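Local atomic coordinates of uncharacterized protein AF_0924 (PDB entry 3DT5), a protein that is of unknown function but probably sits in the cell membrane and carries a C-terminal domain, described here, that binds a calcium ion. Residues I28-I31 / K32-S36; A41-E44 / D45-E48; E48-I51 / T52-Y56. All coordinates share one frame; numbering follows the deposited sequence.

Contact 1: I28-I31 / K32-S36; sequences IPLI and KAFSS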
ATOM      1  N   ILE A  28      -0.944   4.913   4.250  1.00 36.72           N
ATOM      2  CA  ILE A  28      -0.929   6.005   3.268  1.00 37.30           C
ATOM      3  C   ILE A  28       0.283   5.928   2.311  1.00 37.66           C
ATOM      4  O   ILE A  28       0.099   5.988   1.096  1.00 38.22           O
ATOM      5  CB  ILE A  28      -1.075   7.382   3.954  1.00 37.18           C
ATOM      6  CG1 ILE A  28      -2.467   7.459   4.611  1.00 40.45           C
ATOM      7  CG2 ILE A  28      -0.831   8.575   2.916  1.00 38.17           C
ATOM      8  CD1 ILE A  28      -2.654   8.589   5.600  1.00 45.02           C
ATOM      9  N   PRO A  29       1.529   5.790   2.841  1.00 37.46           N
ATOM     10  CA  PRO A  29       2.616   5.690   1.854  1.00 37.87           C
ATOM     11  C   PRO A  29       2.511   4.495   0.923  1.00 37.25           C
ATOM     12  O   PRO A  29       2.840   4.627  -0.246  1.00 36.03           O
ATOM     13  CB  PRO A  29       3.908   5.620   2.692  1.00 38.03           C
ATOM     14  CG  PRO A  29       3.493   5.633   4.090  1.00 39.01           C
ATOM     15  CD  PRO A  29       2.015   5.830   4.225  1.00 37.05           C
ATOM     16  N   LEU A  30       2.077   3.325   1.414  1.00 37.60           N
ATOM     17  CA  LEU A  30       2.060   2.150   0.523  1.00 37.02           C
ATOM     18  C   LEU A  30       0.935   2.307  -0.524  1.00 36.71           C
ATOM     19  O   LEU A  30       1.123   1.976  -1.734  1.00 36.86           O
ATOM     20  CB  LEU A  30       1.797   0.867   1.347  1.00 37.67           C
ATOM     21  CG  LEU A  30       1.969  -0.446   0.545  1.00 37.54           C
ATOM     22  CD1 LEU A  30       3.403  -0.528  -0.074  1.00 39.05           C
ATOM     23  CD2 LEU A  30       1.740  -1.627   1.512  1.00 38.48           C
ATOM     24  N   ILE A  31      -0.229   2.796  -0.067  1.00 35.96           N
ATOM     25  CA  ILE A  31      -1.326   3.108  -1.014  1.00 36.39           C
ATOM     26  C   ILE A  31      -0.846   4.101  -2.115  1.00 37.42           C
ATOM     27  O   ILE A  31      -1.080   3.863  -3.330  1.00 38.04           O
ATOM     28  CB  ILE A  31      -2.639   3.594  -0.283  1.00 36.54           C
ATOM     29  CG1 ILE A  31      -3.247   2.432   0.528  1.00 36.36           C
ATOM     30  CG2 ILE A  31      -3.688   4.118  -1.305  1.00 36.76           C
ATOM     31  CD1 ILE A  31      -4.325   2.877   1.563  1.00 36.21           C
ATOM     32  N   LYS A  32      -0.250   5.221  -1.712  1.00 38.17           N
ATOM     33  CA  LYS A  32       0.311   6.185  -2.676  1.00 38.75           C
ATOM     34  C   LYS A  32       1.327   5.579  -3.646  1.00 38.30           C
ATOM     35  O   LYS A  32       1.308   5.881  -4.818  1.00 37.99           O
ATOM     36  CB  LYS A  32       0.915   7.375  -1.953  1.00 39.50           C
ATOM     37  CG  LYS A  32      -0.212   8.265  -1.412  1.00 45.66           C
ATOM     38  CD  LYS A  32       0.179   9.702  -1.253  1.00 54.33           C
ATOM     39  CE  LYS A  32       0.774   9.947   0.111  1.00 57.18           C
ATOM     40  NZ  LYS A  32       0.415  11.284   0.749  1.00 54.82           N
ATOM     41  N   ALA A  33       2.239   4.758  -3.158  1.00 37.26           N
ATOM     42  CA  ALA A  33       3.237   4.109  -4.028  1.00 36.68           C
ATOM     43  C   ALA A  33       2.608   3.337  -5.172  1.00 37.03           C
ATOM     44  O   ALA A  33       3.232   3.197  -6.225  1.00 36.99           O
ATOM     45  CB  ALA A  33       4.163   3.140  -3.183  1.00 35.43           C
ATOM     46  N   PHE A  34       1.409   2.792  -4.956  1.00 36.46           N
ATOM     47  CA  PHE A  34       0.734   1.990  -6.000  1.00 37.03           C
ATOM     48  C   PHE A  34      -0.458   2.672  -6.665  1.00 37.11           C
ATOM     49  O   PHE A  34      -1.127   2.060  -7.480  1.00 37.28           O
ATOM     50  CB  PHE A  34       0.335   0.623  -5.413  1.00 36.99           C
ATOM     51  CG  PHE A  34       1.533  -0.277  -5.225  1.00 37.58           C
ATOM     52  CD1 PHE A  34       2.020  -1.016  -6.297  1.00 35.28           C
ATOM     53  CD2 PHE A  34       2.218  -0.306  -4.012  1.00 37.19           C
ATOM     54  CE1 PHE A  34       3.165  -1.843  -6.129  1.00 34.80           C
ATOM     55  CE2 PHE A  34       3.357  -1.120  -3.847  1.00 37.78           C
ATOM     56  CZ  PHE A  34       3.819  -1.876  -4.921  1.00 37.94           C
ATOM     57  N   SER A  35      -0.696   3.939  -6.330  1.00 37.30           N
ATOM     58  CA  SER A  35      -1.852   4.637  -6.877  1.00 39.34           C
ATOM     59  C   SER A  35      -1.631   6.112  -7.258  1.00 41.58           C
ATOM     60  O   SER A  35      -2.418   6.678  -8.017  1.00 40.87           O
ATOM     61  CB  SER A  35      -3.044   4.505  -5.924  1.00 37.84           C
ATOM     62  OG  SER A  35      -2.852   5.263  -4.753  1.00 39.65           O
ATOM     63  N   SER A  36      -0.587   6.739  -6.745  1.00 43.45           N
ATOM     64  CA  SER A  36      -0.364   8.116  -7.101  1.00 46.29           C
ATOM     65  C   SER A  36       0.820   8.199  -8.099  1.00 47.41           C
ATOM     66  O   SER A  36       1.647   7.288  -8.179  1.00 46.80           O
ATOM     67  CB  SER A  36      -0.195   8.962  -5.837  1.00 47.77           C
ATOM     68  OG  SER A  36       1.139   9.329  -5.627  1.00 55.20           O
TER
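Ser35 has its OG between its own backbone N and carbonyl carbon (chi1 71°), and from there the hydroxyl turns back onto the carbonyl of Ile31. One turn before Phe34, Leu30 holds CG anti to its backbone N (chi1 -171°), which lays the side chain beside that of Phe34; CD1 of Leu30 touches CE2 of Phe34 at 3.8 Å. The carbonyl O of Leu30 lies in the plane of the Phe34 ring, at its edge. Ser35 OG donates to Ile31 O at 2.7 Å from above one face of the carbonyl plane, while Phe34 N reaches the same oxygen from the opposite face at 3.2 Å. An alanine in place of Ser35 would probably cost Ile31 O its hydroxyl donor and leave the last turn less firmly tied. Lys32 N gives a nearly straight bond to Ile28 O (2.9 Å), and the bent Lys32 chain runs alongside Ile28, its CE 3.5 Å from Ile28 CG2. Trp94, Trp83 and Phe70 gather round the Phe34 ring. Two donors on Ile31 O imply that, where helix 16-35 runs out and its regular bonding weakens, a serine hydroxyl shares the work of the backbone.

Contact 2: A41-E44 / D45-E48; sequences AQTE and DEIE. With CA (calcium ion), chain B.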
ATOM      1  N   ALA A  41      13.814   7.912  -7.653  1.00 43.52           N
ATOM      2  CA  ALA A  41      14.791   6.839  -7.660  1.00 44.09           C
ATOM      3  C   ALA A  41      14.782   6.047  -6.337  1.00 43.98           C
ATOM      4  O   ALA A  41      15.500   5.043  -6.203  1.00 44.83           O
ATOM      5  CB  ALA A  41      16.193   7.427  -7.894  1.00 43.06           C
ATOM      6  N   GLN A  42      14.032   6.529  -5.344  1.00 42.57           N
ATOM      7  CA  GLN A  42      14.010   5.888  -4.033  1.00 42.68           C
ATOM      8  C   GLN A  42      12.718   5.096  -3.783  1.00 40.93           C
ATOM      9  O   GLN A  42      12.614   4.389  -2.785  1.00 40.57           O
ATOM     10  CB  GLN A  42      14.189   6.933  -2.934  1.00 42.61           C
ATOM     11  CG  GLN A  42      15.628   7.427  -2.799  1.00 46.73           C
ATOM     12  CD  GLN A  42      15.982   8.404  -3.898  1.00 50.98           C
ATOM     13  OE1 GLN A  42      15.237   9.352  -4.177  1.00 52.49           O
ATOM     14  NE2 GLN A  42      17.108   8.169  -4.547  1.00 50.11           N
ATOM     15  N   THR A  43      11.750   5.209  -4.684  1.00 40.05           N
ATOM     16  CA  THR A  43      10.447   4.586  -4.479  1.00 39.99           C
ATOM     17  C   THR A  43      10.493   3.065  -4.339  1.00 40.04           C
ATOM     18  O   THR A  43       9.845   2.530  -3.458  1.00 38.00           O
ATOM     19  CB  THR A  43       9.446   4.978  -5.561  1.00 40.76           C
ATOM     20  OG1 THR A  43       9.388   6.409  -5.591  1.00 41.33           O
ATOM     21  CG2 THR A  43       7.995   4.447  -5.214  1.00 39.01           C
ATOM     22  N   GLU A  44      11.228   2.362  -5.196  1.00 39.19           N
ATOM     23  CA  GLU A  44      11.257   0.901  -5.030  1.00 39.13           C
ATOM     24  C   GLU A  44      11.828   0.542  -3.661  1.00 38.72           C
ATOM     25  O   GLU A  44      11.337  -0.391  -2.999  1.00 37.82           O
ATOM     26  CB  GLU A  44      12.120   0.261  -6.138  1.00 39.00           C
ATOM     27  CG  GLU A  44      11.536   0.402  -7.555  1.00 39.11           C
ATOM     28  CD  GLU A  44      12.073  -0.679  -8.516  1.00 39.86           C
ATOM     29  OE1 GLU A  44      12.808  -1.599  -8.073  1.00 41.73           O
ATOM     30  OE2 GLU A  44      11.757  -0.629  -9.726  1.00 40.36           O
ATOM     31  N   ASP A  45      12.884   1.257  -3.232  1.00 39.35           N
ATOM     32  CA  ASP A  45      13.478   0.961  -1.925  1.00 40.04           C
ATOM     33  C   ASP A  45      12.530   1.331  -0.775  1.00 40.40           C
ATOM     34  O   ASP A  45      12.465   0.612   0.268  1.00 40.81           O
ATOM     35  CB  ASP A  45      14.821   1.649  -1.733  1.00 41.63           C
ATOM     36  CG  ASP A  45      15.917   1.065  -2.622  1.00 46.25           C
ATOM     37  OD1 ASP A  45      15.978  -0.175  -2.821  1.00 50.31           O
ATOM     38  OD2 ASP A  45      16.718   1.874  -3.118  1.00 51.81           O
ATOM     39  N   GLU A  46      11.784   2.421  -0.945  1.00 39.79           N
ATOM     40  CA  GLU A  46      10.757   2.775   0.045  1.00 41.00           C
ATOM     41  C   GLU A  46       9.656   1.718   0.178  1.00 39.55           C
ATOM     42  O   GLU A  46       9.244   1.398   1.278  1.00 39.38           O
ATOM     43  CB  GLU A  46      10.131   4.150  -0.233  1.00 40.52           C
ATOM     44  CG  GLU A  46      11.107   5.317  -0.087  1.00 45.42           C
ATOM     45  CD  GLU A  46      10.580   6.583  -0.762  1.00 50.37           C
ATOM     46  OE1 GLU A  46       9.447   6.548  -1.317  1.00 52.46           O
ATOM     47  OE2 GLU A  46      11.295   7.602  -0.747  1.00 49.86           O
ATOM     48  N   ILE A  47       9.198   1.153  -0.941  1.00 38.49           N
ATOM     49  CA  ILE A  47       8.277   0.043  -0.893  1.00 38.23           C
ATOM     50  C   ILE A  47       8.936  -1.165  -0.202  1.00 38.75           C
ATOM     51  O   ILE A  47       8.312  -1.796   0.655  1.00 38.32           O
ATOM     52  CB  ILE A  47       7.777  -0.361  -2.328  1.00 38.01           C
ATOM     53  CG1 ILE A  47       6.952   0.801  -2.947  1.00 38.35           C
ATOM     54  CG2 ILE A  47       6.926  -1.672  -2.302  1.00 34.66           C
ATOM     55  CD1 ILE A  47       6.707   0.599  -4.397  1.00 38.90           C
ATOM     56  N   GLU A  48      10.167  -1.513  -0.582  1.00 38.05           N
ATOM     57  CA  GLU A  48      10.842  -2.627   0.099  1.00 39.33           C
ATOM     58  C   GLU A  48      10.874  -2.436   1.594  1.00 38.68           C
ATOM     59  O   GLU A  48      10.628  -3.380   2.363  1.00 38.69           O
ATOM     60  CB  GLU A  48      12.307  -2.761  -0.371  1.00 39.39           C
ATOM     61  CG  GLU A  48      12.430  -3.416  -1.671  1.00 46.42           C
ATOM     62  CD  GLU A  48      12.213  -4.910  -1.555  1.00 50.63           C
ATOM     63  OE1 GLU A  48      12.699  -5.535  -0.583  1.00 55.52           O
ATOM     64  OE2 GLU A  48      11.549  -5.441  -2.440  1.00 48.95           O
TER
HETATM   65 CA    CA B 301      12.709  -2.893 -10.231  1.00 33.44          CA
HETATM   66  O   HOH W   1      14.705   2.546  -5.051  1.00 38.88           O
HETATM   67  O   HOH W   2       8.176   7.635  -3.731  1.00 43.47           O
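Thr43 and Ile47 stand one turn apart on helix 43-52, their side chains crossing at a slant so that CG2 of Thr43 meets CD1 of Ile47 at 4.1 Å. With OG1 beside the backbone N (chi1 -55°), CG2 of Thr43 falls anti to that N and faces the isoleucine. The firm partner of OG1 is the N of Thr40; its link to a water is very short and of open direction, and that water donates to Glu46 OE1. Glu46, extended beyond CG, runs past Gln42, with CG 3.2 Å from Gln42 O and OE2 3.7 Å from Gln42 CB. The backbone bonds are regular, the one from Glu46 N to Gln42 O being 2.8 Å long. A second water bridges Ala41 O and Asp45 N at the start of the helix.

Glu44 takes a different direction, its extended chain carrying both carboxylate oxygens to the calcium ion; OE1 and OE2 each bind the metal at 2.5 Å, a symmetric bidentate grip. Lys71 O, Ala74 O and Asp75 OD1 are the other protein ligands. Asp45 OD1 makes a salt bridge to Lys71 NZ and Glu48 OE2 takes the N atoms of Phe70 and Lys71, whereas Glu44 reaches Lys71 through the metal. Trp83 of strand 83-85 packs on Thr43, Glu44 and Ile47, while Ala33 and Phe34 of helix 16-35 also rest on Ile47; the helix start sits between strand and helix.

Contact 3: E48-I51 / T52-Y56; sequences ETII and TCRRY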
ATOM      1  N   GLU A  48      10.167  -1.513  -0.582  1.00 38.05           N
ATOM      2  CA  GLU A  48      10.842  -2.627   0.099  1.00 39.33           C
ATOM      3  C   GLU A  48      10.874  -2.436   1.594  1.00 38.68           C
ATOM      4  O   GLU A  48      10.628  -3.380   2.363  1.00 38.69           O
ATOM      5  CB  GLU A  48      12.307  -2.761  -0.371  1.00 39.39           C
ATOM      6  CG  GLU A  48      12.430  -3.416  -1.671  1.00 46.42           C
ATOM      7  CD  GLU A  48      12.213  -4.910  -1.555  1.00 50.63           C
ATOM      8  OE1 GLU A  48      12.699  -5.535  -0.583  1.00 55.52           O
ATOM      9  OE2 GLU A  48      11.549  -5.441  -2.440  1.00 48.95           O
ATOM     10  N   THR A  49      11.201  -1.212   2.007  1.00 38.64           N
ATOM     11  CA  THR A  49      11.225  -0.851   3.410  1.00 39.96           C
ATOM     12  C   THR A  49       9.884  -0.978   4.085  1.00 38.65           C
ATOM     13  O   THR A  49       9.780  -1.572   5.183  1.00 37.51           O
ATOM     14  CB  THR A  49      11.747   0.581   3.581  1.00 41.33           C
ATOM     15  OG1 THR A  49      13.101   0.574   3.153  1.00 39.53           O
ATOM     16  CG2 THR A  49      11.709   1.020   5.094  1.00 42.61           C
ATOM     17  N   ILE A  50       8.837  -0.473   3.432  1.00 38.78           N
ATOM     18  CA  ILE A  50       7.469  -0.627   4.014  1.00 38.38           C
ATOM     19  C   ILE A  50       7.085  -2.093   4.247  1.00 38.80           C
ATOM     20  O   ILE A  50       6.509  -2.440   5.285  1.00 38.46           O
ATOM     21  CB  ILE A  50       6.393   0.119   3.166  1.00 38.79           C
ATOM     22  CG1 ILE A  50       6.616   1.620   3.282  1.00 38.28           C
ATOM     23  CG2 ILE A  50       4.973  -0.252   3.614  1.00 38.56           C
ATOM     24  CD1 ILE A  50       5.858   2.428   2.179  1.00 37.92           C
ATOM     25  N   ILE A  51       7.395  -2.957   3.280  1.00 37.81           N
ATOM     26  CA  ILE A  51       6.894  -4.321   3.326  1.00 37.09           C
ATOM     27  C   ILE A  51       7.833  -5.230   4.112  1.00 38.34           C
ATOM     28  O   ILE A  51       7.550  -6.424   4.269  1.00 40.88           O
ATOM     29  CB  ILE A  51       6.521  -4.866   1.926  1.00 37.56           C
ATOM     30  CG1 ILE A  51       7.826  -5.183   1.127  1.00 36.58           C
ATOM     31  CG2 ILE A  51       5.492  -3.877   1.259  1.00 36.04           C
ATOM     32  CD1 ILE A  51       7.634  -5.639  -0.369  1.00 36.57           C
ATOM     33  N   THR A  52       8.899  -4.662   4.665  1.00 38.25           N
ATOM     34  CA  THR A  52       9.779  -5.431   5.558  1.00 38.84           C
ATOM     35  C   THR A  52       9.778  -4.751   6.917  1.00 41.00           C
ATOM     36  O   THR A  52       9.123  -5.205   7.866  1.00 39.50           O
ATOM     37  CB  THR A  52      11.208  -5.599   4.982  1.00 39.74           C
ATOM     38  OG1 THR A  52      11.743  -4.318   4.599  1.00 37.92           O
ATOM     39  CG2 THR A  52      11.184  -6.502   3.738  1.00 37.44           C
ATOM     40  N   CYS A  53      10.478  -3.646   6.960  1.00 42.65           N
ATOM     41  CA  CYS A  53      10.685  -2.859   8.162  0.60 43.85           C
ATOM     42  C   CYS A  53       9.400  -2.280   8.788  1.00 43.56           C
ATOM     43  O   CYS A  53       9.379  -1.977   9.971  1.00 45.53           O
ATOM     44  CB  CYS A  53      11.619  -1.714   7.793  0.60 43.74           C
ATOM     45  SG  CYS A  53      11.814  -0.527   9.063  0.60 48.34           S
ATOM     46  N   ARG A  54       8.359  -2.072   7.981  1.00 41.88           N
ATOM     47  CA  ARG A  54       7.109  -1.501   8.537  1.00 40.01           C
ATOM     48  C   ARG A  54       5.969  -2.484   8.615  1.00 38.68           C
ATOM     49  O   ARG A  54       4.844  -2.088   8.940  1.00 37.99           O
ATOM     50  CB  ARG A  54       6.701  -0.219   7.811  1.00 40.23           C
ATOM     51  CG  ARG A  54       7.850   0.773   7.815  1.00 43.70           C
ATOM     52  CD  ARG A  54       7.425   2.142   7.461  1.00 46.82           C
ATOM     53  NE  ARG A  54       8.573   3.005   7.178  1.00 51.58           N
ATOM     54  CZ  ARG A  54       8.481   4.208   6.594  1.00 53.99           C
ATOM     55  NH1 ARG A  54       7.280   4.723   6.245  1.00 48.08           N
ATOM     56  NH2 ARG A  54       9.594   4.903   6.365  1.00 53.19           N
ATOM     57  N   ARG A  55       6.253  -3.774   8.421  1.00 37.89           N
ATOM     58  CA  ARG A  55       5.214  -4.802   8.643  0.60 39.04           C
ATOM     59  C   ARG A  55       4.619  -4.778  10.030  1.00 38.86           C
ATOM     60  O   ARG A  55       3.468  -5.160  10.213  1.00 39.71           O
ATOM     61  CB  ARG A  55       5.789  -6.209   8.379  0.60 39.63           C
ATOM     62  CG  ARG A  55       5.961  -6.492   6.910  0.60 39.47           C
ATOM     63  CD  ARG A  55       6.529  -7.876   6.724  0.60 35.25           C
ATOM     64  NE  ARG A  55       5.498  -8.865   6.412  0.60 36.38           N
ATOM     65  CZ  ARG A  55       5.035  -9.140   5.188  0.60 37.53           C
ATOM     66  NH1 ARG A  55       5.494  -8.484   4.113  0.60 32.38           N
ATOM     67  NH2 ARG A  55       4.112 -10.107   5.050  0.60 41.07           N
ATOM     68  N   TYR A  56       5.378  -4.319  11.023  1.00 38.04           N
ATOM     69  CA  TYR A  56       4.826  -4.276  12.368  1.00 36.48           C
ATOM     70  C   TYR A  56       3.621  -3.327  12.474  1.00 37.09           C
ATOM     71  O   TYR A  56       2.939  -3.324  13.488  1.00 37.62           O
ATOM     72  CB  TYR A  56       5.889  -3.916  13.399  1.00 36.47           C
ATOM     73  CG  TYR A  56       6.318  -2.469  13.362  1.00 35.89           C
ATOM     74  CD1 TYR A  56       5.789  -1.546  14.266  1.00 38.40           C
ATOM     75  CD2 TYR A  56       7.262  -2.018  12.420  1.00 34.65           C
ATOM     76  CE1 TYR A  56       6.149  -0.186  14.216  1.00 38.80           C
ATOM     77  CE2 TYR A  56       7.627  -0.682  12.373  1.00 35.31           C
ATOM     78  CZ  TYR A  56       7.073   0.212  13.289  1.00 38.36           C
ATOM     79  OH  TYR A  56       7.427   1.541  13.234  1.00 42.00           O
TER
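Arg54 lies against Ile50 and Thr49 where helix 43-52 gives way to a type I beta turn running from Thr52 to Arg55. Its side chain can be followed outward from the backbone. CB lies 3.4 Å from Ile50 O. CG moves past the same turn, about equally far from Thr49 O and Ile50 CA. From CG to NE the chain is extended, and this carries it along the helix: CD comes to 4.3 Å from Ile50 CG1, and NE passes at a similar distance from Thr49 CG2, both loose approaches to carbon. Thr49 CG2 and Ile50 CG1 lie oblique to the guanidinium. At the tip, NH1 donates to Lys25 O on helix 16-35, where Phe26 also touches the arginine, so the turn following helix 43-52 is tied to the middle of helix 16-35. The Arg54 backbone N has only weak bonds, to Thr49 O and Ile50 O, as expected where the chain leaves the helical path.

The turn itself is closed by Arg55 N, which donates to Thr52 O at 3.3 Å. Arg55 is modelled in two conformers, and its guanidinium bonds, less certain for that, hold for the one described: it bends at chi3 (98°) and brings NH1 in the carbonyl plane to Ile51 O, with an N-H...O angle of 175°, and also reaches Leu66 O and Pro67 O. Beside the turn, CG2 of Thr49 meets CB of Cys53, likewise modelled in two conformers, while Thr49 OG1 donates a hydrogen bond to Asp45 O. Thr52 has OG1 between its backbone N and carbonyl carbon (chi1 52°), facing back along the helix, and that hydroxyl donates to Glu48 O at 2.7 Å.

All three contacts are partly buried, but contact 1 is the most central, with three buried residues and its centre about 5 Å from that of the chain; its side chains face an aromatic, apolar core, though helical backbone bonds and one hydroxyl tie it. Contacts 2 and 3, centred about 12 and 11 Å from the chain centre, are more peripheral, include exposed residues and share helix 43-52, overlapping at Glu48. Contact 2, at the start of that helix, is rich in acids, one of which binds calcium; contact 3, at its end, relies on arginines and threonine. Contact 3 leans on contact 1 where Ile50 CD1 reaches Pro29 CB at 3.8 Å. Contacts 1 and 3 each have a hydroxyl returning to a carbonyl four residues earlier.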